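Local atomic coordinates of putative carbohydrate-active enzyme (Uncultured organism, PDB entry 5WH8), a protein that probably hydrolyses O-glycosidic bonds in cellulose, this chain being the family 5 glycoside hydrolase domain of a longer, probably secreted enzyme. Residues Y2-G12 against C97-I105; N87-A98 against Y131-V142. All coordinates share one frame; numbering follows the deposited sequence. Where two conformers were deposited one is given.

The two contacts belong to a (beta/alpha)8 barrel, their centres about 13 Å apart, and share helix 83-100, with C97 and A98 in both. Contact 1 lies at the end of the barrel where the strands begin, contact 2 in the helical layer. Along the chain the order is 2-12, 87-98, 97-105, 131-142, so helix 83-100 and its following turn come down on the N-terminal residues. C104 N of strand 103-109 lies 2.9 Å from H141 O, in the loop just before strand 142-145, a probable hydrogen bond. Contact 1 closes the N-terminal segment against the end of helix 83-100; contact 2 joins that helix to helix 122-135 and the loop after it.

Contact 1: Y2-G12 against C97-I105; sequences YPEGSPVYHNG and CAKLGIYCI
Y103 OH donates a 2.7 Å hydrogen bond to G12 O, lying in the carbonyl plane on a lone pair. Y103 opens strand 103-109 of the (beta/alpha)8 barrel, so the bond fastens the N-terminal segment beneath the barrel, at the end where the parallel strands begin. The same ring takes V8 CG2 over one face, 3.6 Å from its centroid and only 9° off the normal, a CH-pi contact. V8 is split between two rings: CG1 sits over the centre of the Y2 ring, while CG2, anti to the carbonyl carbon, turns to Y103. Its backbone also takes part, V8 N giving G101 O a hydrogen bond of 3.0 Å. G101 ends helix 83-100 in a Schellman motif, and its lack of a side chain lets S6 OG come within 3.4 Å of G101 CA. S6 is the N-cap of helix 7-11: OG donates to P3 O and weakly accepts from Y9 N. Outside the pair, Y2 and Y9 are met by H323, a residue of the C-terminal purification tag. At the helix end the P3 ring rests on backbone, its CG 3.3 Å from K99 O.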
loop_
_atom_site.group_PDB
_atom_site.type_symbol
_atom_site.label_atom_id
_atom_site.label_comp_id
_atom_site.label_asym_id
_atom_site.label_seq_id
_atom_site.Cartn_x
_atom_site.Cartn_y
_atom_site.Cartn_z
ATOM N N TYR A 2 -14.156 -5.514 -15.270
ATOM C CA TYR A 2 -14.278 -4.764 -14.026
ATOM C C TYR A 2 -15.625 -4.028 -13.975
ATOM O O TYR A 2 -16.139 -3.578 -15.006
ATOM C CB TYR A 2 -13.095 -3.794 -13.883
ATOM C CG TYR A 2 -11.751 -4.498 -13.742
ATOM C CD1 TYR A 2 -11.359 -5.055 -12.529
ATOM C CD2 TYR A 2 -10.865 -4.589 -14.807
ATOM C CE1 TYR A 2 -10.128 -5.689 -12.379
ATOM C CE2 TYR A 2 -9.630 -5.238 -14.669
ATOM C CZ TYR A 2 -9.272 -5.779 -13.445
ATOM O OH TYR A 2 -8.060 -6.418 -13.274
ATOM N N PRO A 3 -16.210 -3.896 -12.772
ATOM C CA PRO A 3 -17.562 -3.337 -12.717
ATOM C C PRO A 3 -17.630 -1.858 -13.138
ATOM O O PRO A 3 -16.758 -1.026 -12.808
ATOM C CB PRO A 3 -17.963 -3.536 -11.254
ATOM C CG PRO A 3 -16.666 -3.741 -10.515
ATOM C CD PRO A 3 -15.759 -4.396 -11.459
ATOM N N GLU A 4 -18.685 -1.546 -13.882
ATOM C CA GLU A 4 -18.939 -0.179 -14.327
ATOM C C GLU A 4 -18.874 0.823 -13.185
ATOM O O GLU A 4 -19.445 0.625 -12.114
ATOM C CB GLU A 4 -20.307 -0.110 -15.023
ATOM C CG GLU A 4 -20.323 -0.858 -16.339
ATOM C CD GLU A 4 -21.710 -0.996 -16.954
ATOM O OE1 GLU A 4 -22.715 -0.933 -16.210
ATOM O OE2 GLU A 4 -21.792 -1.176 -18.187
ATOM N N GLY A 5 -18.163 1.922 -13.425
ATOM C CA GLY A 5 -18.121 3.018 -12.483
ATOM C C GLY A 5 -17.085 2.848 -11.389
ATOM O O GLY A 5 -16.912 3.747 -10.556
ATOM N N SER A 6 -16.367 1.727 -11.395
ATOM C CA SER A 6 -15.370 1.468 -10.351
ATOM C C SER A 6 -14.037 2.140 -10.659
ATOM O O SER A 6 -13.774 2.479 -11.819
ATOM C CB SER A 6 -15.149 -0.042 -10.174
ATOM O OG SER A 6 -14.565 -0.640 -11.325
ATOM N N PRO A 7 -13.182 2.319 -9.636
ATOM C CA PRO A 7 -11.867 2.932 -9.874
ATOM C C PRO A 7 -11.038 2.244 -10.973
ATOM O O PRO A 7 -10.402 2.918 -11.784
ATOM C CB PRO A 7 -11.187 2.834 -8.488
ATOM C CG PRO A 7 -12.366 2.956 -7.509
ATOM C CD PRO A 7 -13.473 2.151 -8.191
ATOM N N VAL A 8 -11.052 0.916 -11.052
ATOM C CA VAL A 8 -10.235 0.219 -12.058
ATOM C C VAL A 8 -10.907 0.325 -13.442
ATOM O O VAL A 8 -10.234 0.426 -14.462
ATOM C CB VAL A 8 -9.985 -1.274 -11.693
ATOM C CG1 VAL A 8 -9.188 -1.985 -12.801
ATOM C CG2 VAL A 8 -9.279 -1.389 -10.344
ATOM N N TYR A 9 -12.235 0.312 -13.476
ATOM C CA TYR A 9 -12.956 0.589 -14.718
ATOM C C TYR A 9 -12.551 1.957 -15.319
ATOM O O TYR A 9 -12.345 2.085 -16.559
ATOM C CB TYR A 9 -14.454 0.527 -14.439
ATOM C CG TYR A 9 -15.322 0.794 -15.641
ATOM C CD1 TYR A 9 -15.692 2.083 -15.977
ATOM C CD2 TYR A 9 -15.765 -0.252 -16.445
ATOM C CE1 TYR A 9 -16.508 2.333 -17.102
ATOM C CE2 TYR A 9 -16.566 -0.017 -17.557
ATOM C CZ TYR A 9 -16.935 1.273 -17.877
ATOM O OH TYR A 9 -17.730 1.480 -18.995
ATOM N N HIS A 10 -12.441 2.965 -14.454
ATOM C CA HIS A 10 -12.137 4.325 -14.883
ATOM C C HIS A 10 -10.693 4.522 -15.332
ATOM O O HIS A 10 -10.440 5.312 -16.248
ATOM C CB HIS A 10 -12.453 5.316 -13.759
ATOM C CG HIS A 10 -13.912 5.614 -13.602
ATOM N ND1 HIS A 10 -14.686 6.055 -14.652
ATOM C CD2 HIS A 10 -14.735 5.549 -12.527
ATOM C CE1 HIS A 10 -15.927 6.241 -14.233
ATOM N NE2 HIS A 10 -15.985 5.938 -12.948
ATOM N N ASN A 11 -9.746 3.828 -14.695
ATOM C CA ASN A 11 -8.330 4.119 -14.924
ATOM C C ASN A 11 -7.506 2.992 -15.543
ATOM O O ASN A 11 -6.421 3.236 -16.065
ATOM C CB ASN A 11 -7.670 4.543 -13.611
ATOM C CG ASN A 11 -8.260 5.795 -13.051
ATOM O OD1 ASN A 11 -8.032 6.884 -13.561
ATOM N ND2 ASN A 11 -9.010 5.658 -11.963
ATOM N N GLY A 12 -8.002 1.766 -15.505
ATOM C CA GLY A 12 -7.317 0.652 -16.147
ATOM C C GLY A 12 -5.948 0.340 -15.578
ATOM O O GLY A 12 -5.695 0.535 -14.383
ATOM N N CYS A 97 -10.928 -7.879 -4.570
ATOM C CA CYS A 97 -10.678 -6.518 -5.067
ATOM C C CYS A 97 -11.000 -6.398 -6.552
ATOM O O CYS A 97 -11.533 -5.377 -6.986
ATOM C CB CYS A 97 -9.227 -6.101 -4.826
ATOM S SG CYS A 97 -8.840 -5.829 -3.060
ATOM N N ALA A 98 -10.656 -7.419 -7.339
ATOM C CA ALA A 98 -10.984 -7.409 -8.772
ATOM C C ALA A 98 -12.491 -7.329 -9.000
ATOM O O ALA A 98 -12.953 -6.572 -9.862
ATOM C CB ALA A 98 -10.426 -8.637 -9.471
ATOM N N LYS A 99 -13.249 -8.125 -8.249
ATOM C CA LYS A 99 -14.705 -8.163 -8.395
ATOM C C LYS A 99 -15.349 -6.820 -8.066
ATOM O O LYS A 99 -16.402 -6.485 -8.622
ATOM C CB LYS A 99 -15.303 -9.257 -7.506
ATOM C CG LYS A 99 -15.073 -10.670 -8.044
ATOM C CD LYS A 99 -15.616 -11.727 -7.084
ATOM C CE LYS A 99 -15.714 -13.102 -7.745
ATOM N NZ LYS A 99 -14.519 -13.423 -8.576
ATOM N N LEU A 100 -14.712 -6.058 -7.168
ATOM C CA LEU A 100 -15.179 -4.731 -6.765
ATOM C C LEU A 100 -14.577 -3.595 -7.589
ATOM O O LEU A 100 -14.995 -2.458 -7.438
ATOM C CB LEU A 100 -14.861 -4.493 -5.275
ATOM C CG LEU A 100 -15.622 -5.403 -4.306
ATOM C CD1 LEU A 100 -15.011 -5.323 -2.899
ATOM C CD2 LEU A 100 -17.110 -5.038 -4.250
ATOM N N GLY A 101 -13.623 -3.901 -8.467
ATOM C CA GLY A 101 -12.979 -2.890 -9.290
ATOM C C GLY A 101 -12.131 -1.899 -8.512
ATOM O O GLY A 101 -12.142 -0.708 -8.832
ATOM N N ILE A 102 -11.408 -2.365 -7.494
ATOM C CA ILE A 102 -10.408 -1.516 -6.833
ATOM C C ILE A 102 -9.004 -2.079 -6.954
ATOM O O ILE A 102 -8.802 -3.295 -7.138
ATOM C CB ILE A 102 -10.700 -1.284 -5.329
ATOM C CG1 ILE A 102 -10.821 -2.594 -4.548
ATOM C CG2 ILE A 102 -11.976 -0.408 -5.175
ATOM C CD1 ILE A 102 -10.751 -2.372 -3.028
ATOM N N TYR A 103 -8.038 -1.189 -6.840
ATOM C CA TYR A 103 -6.631 -1.572 -6.915
ATOM C C TYR A 103 -6.238 -2.322 -5.626
ATOM O O TYR A 103 -6.846 -2.150 -4.558
ATOM C CB TYR A 103 -5.750 -0.320 -7.186
ATOM C CG TYR A 103 -6.040 0.250 -8.553
ATOM C CD1 TYR A 103 -5.433 -0.287 -9.687
ATOM C CD2 TYR A 103 -7.005 1.241 -8.731
ATOM C CE1 TYR A 103 -5.748 0.169 -10.942
ATOM C CE2 TYR A 103 -7.311 1.713 -9.986
ATOM C CZ TYR A 103 -6.681 1.168 -11.081
ATOM O OH TYR A 103 -7.035 1.641 -12.324
ATOM N N CYS A 104 -5.232 -3.187 -5.743
ATOM C CA CYS A 104 -4.817 -4.040 -4.636
ATOM C C CYS A 104 -3.309 -4.047 -4.525
ATOM O O CYS A 104 -2.633 -4.470 -5.465
ATOM C CB CYS A 104 -5.341 -5.462 -4.831
ATOM S SG CYS A 104 -4.957 -6.606 -3.503
ATOM N N ILE A 105 -2.794 -3.622 -3.374
ATOM C CA ILE A 105 -1.358 -3.715 -3.099
ATOM C C ILE A 105 -1.077 -4.997 -2.343
ATOM O O ILE A 105 -1.655 -5.220 -1.264
ATOM C CB ILE A 105 -0.827 -2.538 -2.268
ATOM C CG1 ILE A 105 -1.058 -1.210 -2.980
ATOM C CG2 ILE A 105 0.659 -2.708 -2.014
ATOM C CD1 ILE A 105 -0.732 0.021 -2.133
#

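Contact 2: N87-A98 against Y131-V142; sequences NAYIDNMVDICA and YMSAKHKDDKHV. With EDO (1,2-ethanediol), chain J; EDO (1,2-ethanediol), chain B.
D91 OD2 meets the Y131 ring at its edge, near the ring plane; over the centre of one face sits O1 of the chain J ethanediol, probably from the crystallisation liquor, and K135 CB lies toward the rim of the other. H141 is flanked by A98 CA and V142 CG1 on opposite faces, both displaced toward the rim, with V94 O at its edge. In the (beta/alpha)8 barrel Y131 joins helices 83-100 and 122-135, whose segments cross at -38°, while H141 ties helix 83-100 to the loop leading into strand 142-145. H141 NE2 gives V94 O a 2.9 Å bond, and A98 N reaches that oxygen from the other face of its plane. Beside it V94 CG1, anti to the backbone N, touches V142 CG1 at 3.6 Å. The M132 chain bends at chi2 and brings CE within 3.7 Å of I90 CG2. D91 OD2 accepts from Y131 OH at 2.6 Å on the syn lone pair, while H136 NE2 comes to OD1 at 2.7 Å from above the carboxylate plane. H136 ND1 gives D139 OD2 a nearly straight 2.6 Å bond. Both ring nitrogens donating is consistent with a protonated H136, whose charge the two aspartates would then share.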
loop_
_atom_site.group_PDB
_atom_site.type_symbol
_atom_site.label_atom_id
_atom_site.label_comp_id
_atom_site.label_asym_id
_atom_site.label_seq_id
_atom_site.Cartn_x
_atom_site.Cartn_y
_atom_site.Cartn_z
ATOM N N ASN A 87 -0.469 -17.995 0.496
ATOM C CA ASN A 87 -0.581 -17.542 -0.898
ATOM C C ASN A 87 -2.026 -17.629 -1.403
ATOM O O ASN A 87 -2.529 -16.719 -2.075
ATOM C CB ASN A 87 0.322 -18.379 -1.835
ATOM C CG ASN A 87 1.796 -18.076 -1.697
ATOM O OD1 ASN A 87 2.199 -17.212 -0.929
ATOM N ND2 ASN A 87 2.625 -18.817 -2.451
ATOM N N ALA A 88 -2.707 -18.732 -1.096
ATOM C CA ALA A 88 -4.060 -18.941 -1.588
ATOM C C ALA A 88 -5.042 -17.942 -0.965
ATOM O O ALA A 88 -5.951 -17.425 -1.634
ATOM C CB ALA A 88 -4.504 -20.379 -1.312
ATOM N N TYR A 89 -4.833 -17.645 0.310
ATOM C CA TYR A 89 -5.615 -16.635 1.016
ATOM C C TYR A 89 -5.446 -15.244 0.399
ATOM O O TYR A 89 -6.419 -14.492 0.234
ATOM C CB TYR A 89 -5.193 -16.629 2.483
ATOM C CG TYR A 89 -5.774 -15.521 3.328
ATOM C CD1 TYR A 89 -7.027 -15.644 3.898
ATOM C CD2 TYR A 89 -5.052 -14.356 3.578
ATOM C CE1 TYR A 89 -7.556 -14.649 4.675
ATOM C CE2 TYR A 89 -5.585 -13.350 4.350
ATOM C CZ TYR A 89 -6.830 -13.506 4.899
ATOM O OH TYR A 89 -7.362 -12.519 5.685
ATOM N N ILE A 90 -4.197 -14.895 0.102
ATOM C CA ILE A 90 -3.880 -13.624 -0.537
ATOM C C ILE A 90 -4.567 -13.545 -1.895
ATOM O O ILE A 90 -5.174 -12.516 -2.247
ATOM C CB ILE A 90 -2.340 -13.464 -0.673
ATOM C CG1 ILE A 90 -1.708 -13.307 0.720
ATOM C CG2 ILE A 90 -1.979 -12.268 -1.546
ATOM C CD1 ILE A 90 -0.187 -13.547 0.773
ATOM N N ASP A 91 -4.479 -14.634 -2.663
ATOM C CA ASP A 91 -5.112 -14.684 -3.976
ATOM C C ASP A 91 -6.620 -14.423 -3.878
ATOM O O ASP A 91 -7.192 -13.738 -4.733
ATOM C CB ASP A 91 -4.930 -16.043 -4.647
ATOM C CG ASP A 91 -3.500 -16.331 -5.107
ATOM O OD1 ASP A 91 -2.664 -15.414 -5.261
ATOM O OD2 ASP A 91 -3.226 -17.531 -5.362
ATOM N N ASN A 92 -7.260 -15.001 -2.861
ATOM C CA ASN A 92 -8.689 -14.779 -2.641
ATOM C C ASN A 92 -8.992 -13.290 -2.434
ATOM O O ASN A 92 -9.956 -12.759 -2.986
ATOM C CB ASN A 92 -9.206 -15.575 -1.434
ATOM C CG ASN A 92 -9.245 -17.086 -1.674
ATOM O OD1 ASN A 92 -9.106 -17.571 -2.795
ATOM N ND2 ASN A 92 -9.448 -17.832 -0.595
ATOM N N MET A 93 -8.175 -12.621 -1.626
ATOM C CA MET A 93 -8.367 -11.189 -1.373
ATOM C C MET A 93 -8.146 -10.370 -2.650
ATOM O O MET A 93 -8.875 -9.413 -2.918
ATOM C CB MET A 93 -7.424 -10.691 -0.279
ATOM C CG MET A 93 -7.624 -11.331 1.072
ATOM S SD MET A 93 -9.308 -11.229 1.685
ATOM C CE MET A 93 -9.645 -9.487 1.571
ATOM N N VAL A 94 -7.134 -10.734 -3.438
ATOM C CA VAL A 94 -6.885 -10.061 -4.723
ATOM C C VAL A 94 -8.107 -10.196 -5.652
ATOM O O VAL A 94 -8.493 -9.244 -6.340
ATOM C CB VAL A 94 -5.606 -10.617 -5.399
ATOM C CG1 VAL A 94 -5.431 -10.035 -6.810
ATOM C CG2 VAL A 94 -4.389 -10.328 -4.525
ATOM N N ASP A 95 -8.732 -11.369 -5.652
ATOM C CA ASP A 95 -9.906 -11.598 -6.491
ATOM C C ASP A 95 -11.120 -10.783 -6.010
ATOM O O ASP A 95 -11.902 -10.279 -6.831
ATOM C CB ASP A 95 -10.267 -13.089 -6.531
ATOM C CG ASP A 95 -9.228 -13.937 -7.253
ATOM O OD1 ASP A 95 -8.523 -13.431 -8.157
ATOM O OD2 ASP A 95 -9.137 -15.140 -6.925
ATOM N N ILE A 96 -11.288 -10.647 -4.694
ATOM C CA ILE A 96 -12.371 -9.817 -4.156
ATOM C C ILE A 96 -12.166 -8.381 -4.622
ATOM O O ILE A 96 -13.116 -7.744 -5.089
ATOM C CB ILE A 96 -12.451 -9.886 -2.617
ATOM C CG1 ILE A 96 -13.007 -11.252 -2.200
ATOM C CG2 ILE A 96 -13.348 -8.791 -2.030
ATOM C CD1 ILE A 96 -12.706 -11.597 -0.762
ATOM N N CYS A 97 -10.928 -7.879 -4.570
ATOM C CA CYS A 97 -10.678 -6.518 -5.067
ATOM C C CYS A 97 -11.000 -6.398 -6.552
ATOM O O CYS A 97 -11.533 -5.377 -6.986
ATOM C CB CYS A 97 -9.227 -6.101 -4.826
ATOM S SG CYS A 97 -8.840 -5.829 -3.060
ATOM N N ALA A 98 -10.656 -7.419 -7.339
ATOM C CA ALA A 98 -10.984 -7.409 -8.772
ATOM C C ALA A 98 -12.491 -7.329 -9.000
ATOM O O ALA A 98 -12.953 -6.572 -9.862
ATOM C CB ALA A 98 -10.426 -8.637 -9.471
ATOM N N TYR A 131 5.887 -16.723 -7.420
ATOM C CA TYR A 131 4.506 -17.174 -7.461
ATOM C C TYR A 131 3.531 -16.023 -7.746
ATOM O O TYR A 131 2.688 -16.128 -8.641
ATOM C CB TYR A 131 4.092 -17.870 -6.168
ATOM C CG TYR A 131 2.623 -18.203 -6.213
ATOM C CD1 TYR A 131 2.173 -19.305 -6.929
ATOM C CD2 TYR A 131 1.674 -17.372 -5.626
ATOM C CE1 TYR A 131 0.818 -19.597 -7.029
ATOM C CE2 TYR A 131 0.323 -17.651 -5.720
ATOM C CZ TYR A 131 -0.101 -18.771 -6.425
ATOM O OH TYR A 131 -1.438 -19.086 -6.536
ATOM N N MET A 132 3.618 -14.930 -6.990
ATOM C CA MET A 132 2.591 -13.895 -7.111
ATOM C C MET A 132 2.590 -13.219 -8.477
ATOM O O MET A 132 1.531 -12.900 -9.029
ATOM C CB MET A 132 2.742 -12.838 -6.001
ATOM C CG MET A 132 2.279 -13.347 -4.632
ATOM S SD MET A 132 0.483 -13.663 -4.599
ATOM C CE MET A 132 0.330 -14.694 -3.167
ATOM N N SER A 133 3.777 -12.999 -9.035
ATOM C CA SER A 133 3.876 -12.342 -10.331
ATOM C C SER A 133 3.413 -13.261 -11.458
ATOM O O SER A 133 2.786 -12.786 -12.398
ATOM C CB SER A 133 5.312 -11.831 -10.582
ATOM O OG SER A 133 6.298 -12.853 -10.485
ATOM N N ALA A 134 3.686 -14.561 -11.354
ATOM C CA ALA A 134 3.147 -15.518 -12.330
ATOM C C ALA A 134 1.613 -15.621 -12.214
ATOM O O ALA A 134 0.902 -15.601 -13.206
ATOM C CB ALA A 134 3.778 -16.885 -12.144
ATOM N N LYS A 135 1.106 -15.702 -10.992
ATOM C CA LYS A 135 -0.330 -15.874 -10.768
ATOM C C LYS A 135 -1.127 -14.653 -11.190
ATOM O O LYS A 135 -2.232 -14.785 -11.723
ATOM C CB LYS A 135 -0.595 -16.190 -9.296
ATOM C CG LYS A 135 -2.053 -16.436 -8.913
ATOM C CD LYS A 135 -2.601 -17.714 -9.554
ATOM C CE LYS A 135 -3.910 -18.150 -8.898
ATOM N NZ LYS A 135 -4.969 -17.121 -9.033
ATOM N N HIS A 136 -0.562 -13.466 -10.971
ATOM C CA HIS A 136 -1.326 -12.230 -11.171
ATOM C C HIS A 136 -0.862 -11.407 -12.365
ATOM O O HIS A 136 -1.239 -10.247 -12.496
ATOM C CB HIS A 136 -1.295 -11.407 -9.872
ATOM C CG HIS A 136 -1.955 -12.126 -8.743
ATOM N ND1 HIS A 136 -3.313 -12.393 -8.727
ATOM C CD2 HIS A 136 -1.443 -12.715 -7.642
ATOM C CE1 HIS A 136 -3.602 -13.097 -7.646
ATOM N NE2 HIS A 136 -2.482 -13.308 -6.975
ATOM N N LYS A 137 -0.107 -12.034 -13.275
ATOM C CA LYS A 137 0.331 -11.351 -14.501
ATOM C C LYS A 137 -0.807 -10.645 -15.230
ATOM O O LYS A 137 -0.658 -9.506 -15.698
ATOM C CB LYS A 137 0.989 -12.350 -15.483
ATOM C CG LYS A 137 1.260 -11.744 -16.876
ATOM C CD LYS A 137 1.761 -12.775 -17.893
ATOM C CE LYS A 137 2.042 -12.107 -19.251
ATOM N NZ LYS A 137 2.328 -13.084 -20.335
ATOM N N ASP A 138 -1.933 -11.334 -15.362
ATOM C CA ASP A 138 -3.029 -10.827 -16.181
ATOM C C ASP A 138 -4.015 -10.001 -15.361
ATOM O O ASP A 138 -5.063 -9.591 -15.871
ATOM C CB ASP A 138 -3.746 -11.990 -16.866
ATOM C CG ASP A 138 -2.859 -12.709 -17.875
ATOM O OD1 ASP A 138 -1.984 -12.067 -18.495
ATOM O OD2 ASP A 138 -3.033 -13.929 -18.031
ATOM N N ASP A 139 -3.693 -9.780 -14.086
ATOM C CA ASP A 139 -4.497 -8.894 -13.223
ATOM C C ASP A 139 -4.005 -7.439 -13.333
ATOM O O ASP A 139 -2.911 -7.113 -12.837
ATOM C CB ASP A 139 -4.431 -9.367 -11.765
ATOM C CG ASP A 139 -5.172 -10.671 -11.521
ATOM O OD1 ASP A 139 -6.088 -11.014 -12.286
ATOM O OD2 ASP A 139 -4.856 -11.344 -10.535
ATOM N N LYS A 140 -4.817 -6.584 -13.959
ATOM C CA LYS A 140 -4.485 -5.180 -14.210
ATOM C C LYS A 140 -4.455 -4.355 -12.939
ATOM O O LYS A 140 -3.883 -3.273 -12.929
ATOM C CB LYS A 140 -5.511 -4.518 -15.146
ATOM C CG LYS A 140 -5.379 -4.839 -16.617
ATOM C CD LYS A 140 -6.304 -3.884 -17.381
ATOM C CE LYS A 140 -6.231 -4.075 -18.876
ATOM N NZ LYS A 140 -7.052 -3.032 -19.536
ATOM N N HIS A 141 -5.098 -4.851 -11.881
ATOM C CA HIS A 141 -5.364 -4.015 -10.712
ATOM C C HIS A 141 -4.369 -4.170 -9.562
ATOM O O HIS A 141 -4.481 -3.447 -8.561
ATOM C CB HIS A 141 -6.765 -4.295 -10.181
ATOM C CG HIS A 141 -6.925 -5.640 -9.552
ATOM N ND1 HIS A 141 -6.694 -6.823 -10.239
ATOM C CD2 HIS A 141 -7.327 -6.001 -8.310
ATOM C CE1 HIS A 141 -6.927 -7.841 -9.433
ATOM N NE2 HIS A 141 -7.323 -7.370 -8.260
ATOM N N VAL A 142 -3.408 -5.089 -9.670
ATOM C CA VAL A 142 -2.435 -5.292 -8.593
ATOM C C VAL A 142 -1.193 -4.392 -8.708
ATOM O O VAL A 142 -0.751 -4.013 -9.803
ATOM C CB VAL A 142 -1.945 -6.765 -8.505
ATOM C CG1 VAL A 142 -3.099 -7.699 -8.141
ATOM C CG2 VAL A 142 -1.262 -7.226 -9.795
HETATM C C1 EDO J . 0.678 -21.912 -4.417
HETATM O O1 EDO J . 1.565 -21.110 -3.625
HETATM C C2 EDO J . -0.775 -21.487 -4.236
HETATM O O2 EDO J . -1.261 -21.910 -2.955
HETATM C C1 EDO B . -0.571 -1.679 -12.237
HETATM O O1 EDO B . 0.419 -2.156 -11.341
HETATM C C2 EDO B . -1.761 -1.180 -11.442
HETATM O O2 EDO B . -2.791 -0.860 -12.364
#